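Local coordinates for protein type III restriction-modification enzyme EcoP15I Res subunit (Escherichia coli, PDB 4ZCF) that acts as the ATP-dependent restriction subunit that, together with Mod, cleaves DNA 25-27 base pairs downstream of one of two inversely oriented CAGCAG sites, at residues C[145-150]-C[180-185]. Sequence-based numbering, arbitrary orientation.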
ATOM      1  N   ARG C 145       9.184  -4.774 -16.610  1.00 56.65           N
ATOM      2  CA  ARG C 145       8.532  -4.252 -15.415  1.00 54.00           C
ATOM      3  C   ARG C 145       7.515  -3.280 -15.972  1.00 54.63           C
ATOM      4  O   ARG C 145       7.840  -2.448 -16.829  1.00 51.46           O
ATOM      5  CB  ARG C 145       9.531  -3.567 -14.453  1.00 51.25           C
ATOM      6  CG  ARG C 145      10.546  -4.508 -13.803  1.00 52.09           C
ATOM      7  CD  ARG C 145       9.923  -5.522 -12.831  1.00 60.15           C
ATOM      8  NE  ARG C 145      10.816  -6.671 -12.608  1.00 73.29           N
ATOM      9  CZ  ARG C 145      10.866  -7.761 -13.377  1.00 81.90           C
ATOM     10  NH1 ARG C 145      10.044  -7.894 -14.415  1.00 80.05           N
ATOM     11  NH2 ARG C 145      11.725  -8.730 -13.106  1.00 45.04           N
ATOM     12  N   THR C 146       6.259  -3.476 -15.569  1.00 51.96           N
ATOM     13  CA  THR C 146       5.126  -2.710 -16.058  1.00 52.03           C
ATOM     14  C   THR C 146       4.544  -1.853 -14.946  1.00 55.70           C
ATOM     15  O   THR C 146       4.329  -2.342 -13.840  1.00 57.03           O
ATOM     16  CB  THR C 146       4.163  -3.624 -16.864  1.00 62.94           C
ATOM     17  OG1 THR C 146       3.033  -2.886 -17.335  1.00 66.45           O
ATOM     18  CG2 THR C 146       3.716  -4.831 -16.083  1.00 62.44           C
ATOM     19  N   TYR C 147       4.367  -0.556 -15.228  1.00 49.90           N
ATOM     20  CA  TYR C 147       3.853   0.456 -14.309  1.00 47.93           C
ATOM     21  C   TYR C 147       2.595   0.994 -14.957  1.00 51.04           C
ATOM     22  O   TYR C 147       2.651   1.625 -16.012  1.00 51.41           O
ATOM     23  CB  TYR C 147       4.898   1.580 -14.086  1.00 48.05           C
ATOM     24  CG  TYR C 147       6.272   1.056 -13.737  1.00 47.84           C
ATOM     25  CD1 TYR C 147       7.202   0.770 -14.729  1.00 49.18           C
ATOM     26  CD2 TYR C 147       6.630   0.804 -12.414  1.00 48.06           C
ATOM     27  CE1 TYR C 147       8.453   0.241 -14.416  1.00 48.95           C
ATOM     28  CE2 TYR C 147       7.888   0.295 -12.088  1.00 47.97           C
ATOM     29  CZ  TYR C 147       8.785  -0.014 -13.097  1.00 50.96           C
ATOM     30  OH  TYR C 147      10.015  -0.540 -12.801  1.00 47.99           O
ATOM     31  N   VAL C 148       1.453   0.704 -14.357  1.00 46.61           N
ATOM     32  CA  VAL C 148       0.174   1.099 -14.914  1.00 45.31           C
ATOM     33  C   VAL C 148      -0.343   2.307 -14.182  1.00 49.55           C
ATOM     34  O   VAL C 148      -0.524   2.233 -12.976  1.00 48.49           O
ATOM     35  CB  VAL C 148      -0.832  -0.088 -14.908  1.00 47.31           C
ATOM     36  CG1 VAL C 148      -2.097   0.255 -15.693  1.00 46.71           C
ATOM     37  CG2 VAL C 148      -0.181  -1.350 -15.465  1.00 46.46           C
ATOM     38  N   VAL C 149      -0.566   3.430 -14.913  1.00 47.84           N
ATOM     39  CA  VAL C 149      -1.121   4.685 -14.374  1.00 47.33           C
ATOM     40  C   VAL C 149      -2.637   4.502 -14.230  1.00 53.55           C
ATOM     41  O   VAL C 149      -3.344   4.315 -15.228  1.00 53.43           O
ATOM     42  CB  VAL C 149      -0.759   5.938 -15.208  1.00 50.08           C
ATOM     43  CG1 VAL C 149      -1.433   7.187 -14.642  1.00 49.93           C
ATOM     44  CG2 VAL C 149       0.752   6.132 -15.284  1.00 49.62           C
ATOM     45  N   GLU C 150      -3.118   4.521 -12.972  1.00 50.60           N
ATOM     46  CA  GLU C 150      -4.526   4.317 -12.629  1.00 49.61           C
ATOM     47  C   GLU C 150      -5.081   5.471 -11.814  1.00 50.90           C
ATOM     48  O   GLU C 150      -4.438   5.946 -10.884  1.00 47.55           O
ATOM     49  CB  GLU C 150      -4.696   3.014 -11.833  1.00 51.24           C
ATOM     50  CG  GLU C 150      -4.264   1.756 -12.569  1.00 64.01           C
ATOM     51  CD  GLU C 150      -3.822   0.639 -11.646  1.00 82.50           C
ATOM     52  OE1 GLU C 150      -4.554  -0.373 -11.550  1.00 64.42           O
ATOM     53  OE2 GLU C 150      -2.742   0.773 -11.023  1.00 81.45           O
ATOM     54  N   TYR C 180      16.278  -5.714 -16.911  1.00 56.74           N
ATOM     55  CA  TYR C 180      14.952  -5.097 -16.900  1.00 57.26           C
ATOM     56  C   TYR C 180      14.727  -3.945 -17.849  1.00 56.82           C
ATOM     57  O   TYR C 180      15.508  -2.992 -17.882  1.00 56.77           O
ATOM     58  CB  TYR C 180      14.531  -4.642 -15.488  1.00 61.04           C
ATOM     59  CG  TYR C 180      14.924  -5.552 -14.348  1.00 66.60           C
ATOM     60  CD1 TYR C 180      14.445  -6.856 -14.274  1.00 70.12           C
ATOM     61  CD2 TYR C 180      15.693  -5.078 -13.289  1.00 68.08           C
ATOM     62  CE1 TYR C 180      14.796  -7.698 -13.217  1.00 73.81           C
ATOM     63  CE2 TYR C 180      16.020  -5.898 -12.207  1.00 69.91           C
ATOM     64  CZ  TYR C 180      15.576  -7.211 -12.178  1.00 81.55           C
ATOM     65  OH  TYR C 180      15.902  -8.030 -11.120  1.00 85.56           O
ATOM     66  N   ILE C 181      13.591  -4.003 -18.541  1.00 50.16           N
ATOM     67  CA  ILE C 181      13.040  -2.954 -19.389  1.00 49.57           C
ATOM     68  C   ILE C 181      11.849  -2.430 -18.558  1.00 51.69           C
ATOM     69  O   ILE C 181      11.083  -3.234 -18.016  1.00 50.41           O
ATOM     70  CB  ILE C 181      12.606  -3.497 -20.782  1.00 52.71           C
ATOM     71  CG1 ILE C 181      13.833  -3.858 -21.631  1.00 53.19           C
ATOM     72  CG2 ILE C 181      11.736  -2.488 -21.524  1.00 53.50           C
ATOM     73  CD1 ILE C 181      13.602  -4.976 -22.583  1.00 61.08           C
ATOM     74  N   HIS C 182      11.732  -1.098 -18.415  1.00 46.57           N
ATOM     75  CA  HIS C 182      10.677  -0.459 -17.624  1.00 44.91           C
ATOM     76  C   HIS C 182       9.626   0.179 -18.535  1.00 47.94           C
ATOM     77  O   HIS C 182       9.963   1.011 -19.375  1.00 48.37           O
ATOM     78  CB  HIS C 182      11.280   0.561 -16.632  1.00 44.92           C
ATOM     79  CG  HIS C 182      12.362  -0.013 -15.762  1.00 48.00           C
ATOM     80  ND1 HIS C 182      12.066  -0.820 -14.676  1.00 49.35           N
ATOM     81  CD2 HIS C 182      13.708   0.119 -15.852  1.00 49.65           C
ATOM     82  CE1 HIS C 182      13.233  -1.166 -14.155  1.00 48.68           C
ATOM     83  NE2 HIS C 182      14.251  -0.615 -14.821  1.00 49.17           N
ATOM     84  N   VAL C 183       8.357  -0.207 -18.378  1.00 43.56           N
ATOM     85  CA  VAL C 183       7.299   0.328 -19.235  1.00 43.70           C
ATOM     86  C   VAL C 183       6.065   0.957 -18.534  1.00 45.70           C
ATOM     87  O   VAL C 183       5.400   0.311 -17.723  1.00 46.26           O
ATOM     88  CB  VAL C 183       6.962  -0.620 -20.427  1.00 48.24           C
ATOM     89  CG1 VAL C 183       6.330  -1.924 -19.966  1.00 48.24           C
ATOM     90  CG2 VAL C 183       6.088   0.074 -21.453  1.00 47.95           C
ATOM     91  N   LEU C 184       5.783   2.222 -18.865  1.00 40.33           N
ATOM     92  CA  LEU C 184       4.644   2.974 -18.355  1.00 39.18           C
ATOM     93  C   LEU C 184       3.435   2.890 -19.280  1.00 42.19           C
ATOM     94  O   LEU C 184       3.449   3.457 -20.371  1.00 42.88           O
ATOM     95  CB  LEU C 184       5.001   4.442 -18.075  1.00 38.62           C
ATOM     96  CG  LEU C 184       3.953   5.220 -17.268  1.00 43.99           C
ATOM     97  CD1 LEU C 184       4.039   4.897 -15.795  1.00 44.71           C
ATOM     98  CD2 LEU C 184       4.112   6.707 -17.459  1.00 47.39           C
ATOM     99  N   VAL C 185       2.386   2.206 -18.836  1.00 37.34           N
ATOM    100  CA  VAL C 185       1.133   2.124 -19.586  1.00 37.17           C
ATOM    101  C   VAL C 185       0.171   3.192 -18.997  1.00 44.23           C
ATOM    102  O   VAL C 185      -0.095   3.192 -17.791  1.00 43.40           O
ATOM    103  CB  VAL C 185       0.525   0.700 -19.596  1.00 39.12           C
ATOM    104  CG1 VAL C 185      -0.609   0.593 -20.615  1.00 37.84           C
ATOM    105  CG2 VAL C 185       1.599  -0.353 -19.868  1.00 38.74           C
TER
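Residues 145-148 and 180-185 run side by side as parallel strands, laced by five backbone hydrogen bonds. The odd-numbered residues of 145-150 do the bonding: Arg145 N gives to Ile181 O at 2.8 Å, almost straight at 175°, and Arg145 O takes Val183 N. Tyr147 repeats the pattern, its N on Val183 O and its O accepting Val185 N, and Val149 N adds a fifth bond, to Val185 O. On the face carrying Arg145, Tyr147, His182 and Leu184, one side-chain bond is added. With CG beside its own backbone N (chi1 -50°), the Tyr147 ring runs beside the imidazole of His182, the two rings meeting rim to rim rather than stacking, and Tyr147 OH meets His182 ND1 at 2.8 Å. His182 NE2 is bonded to Ser174 O, so both imidazole nitrogens are engaged and the ring's rotation is fixed. A phenylalanine in place of Tyr147 lacks the hydroxyl that meets His182 ND1, and the imidazole would probably be held less firmly. At the start of the two segments Tyr180 CD1 sits over one guanidinium face of Arg145, toward its rim, the two groups crossing obliquely with planes 45° apart; Arg145 NH2 is 3.2 Å from Tyr180 CE1. Helix 165-172 packs over Val149 and Leu184, whereas Val148 and Val185 face helix 117-128. Strand 143-148 is outermost within this chain in the parallel sheet of the helicase-like domain, and strand 180-186 joins it to strand 109-113.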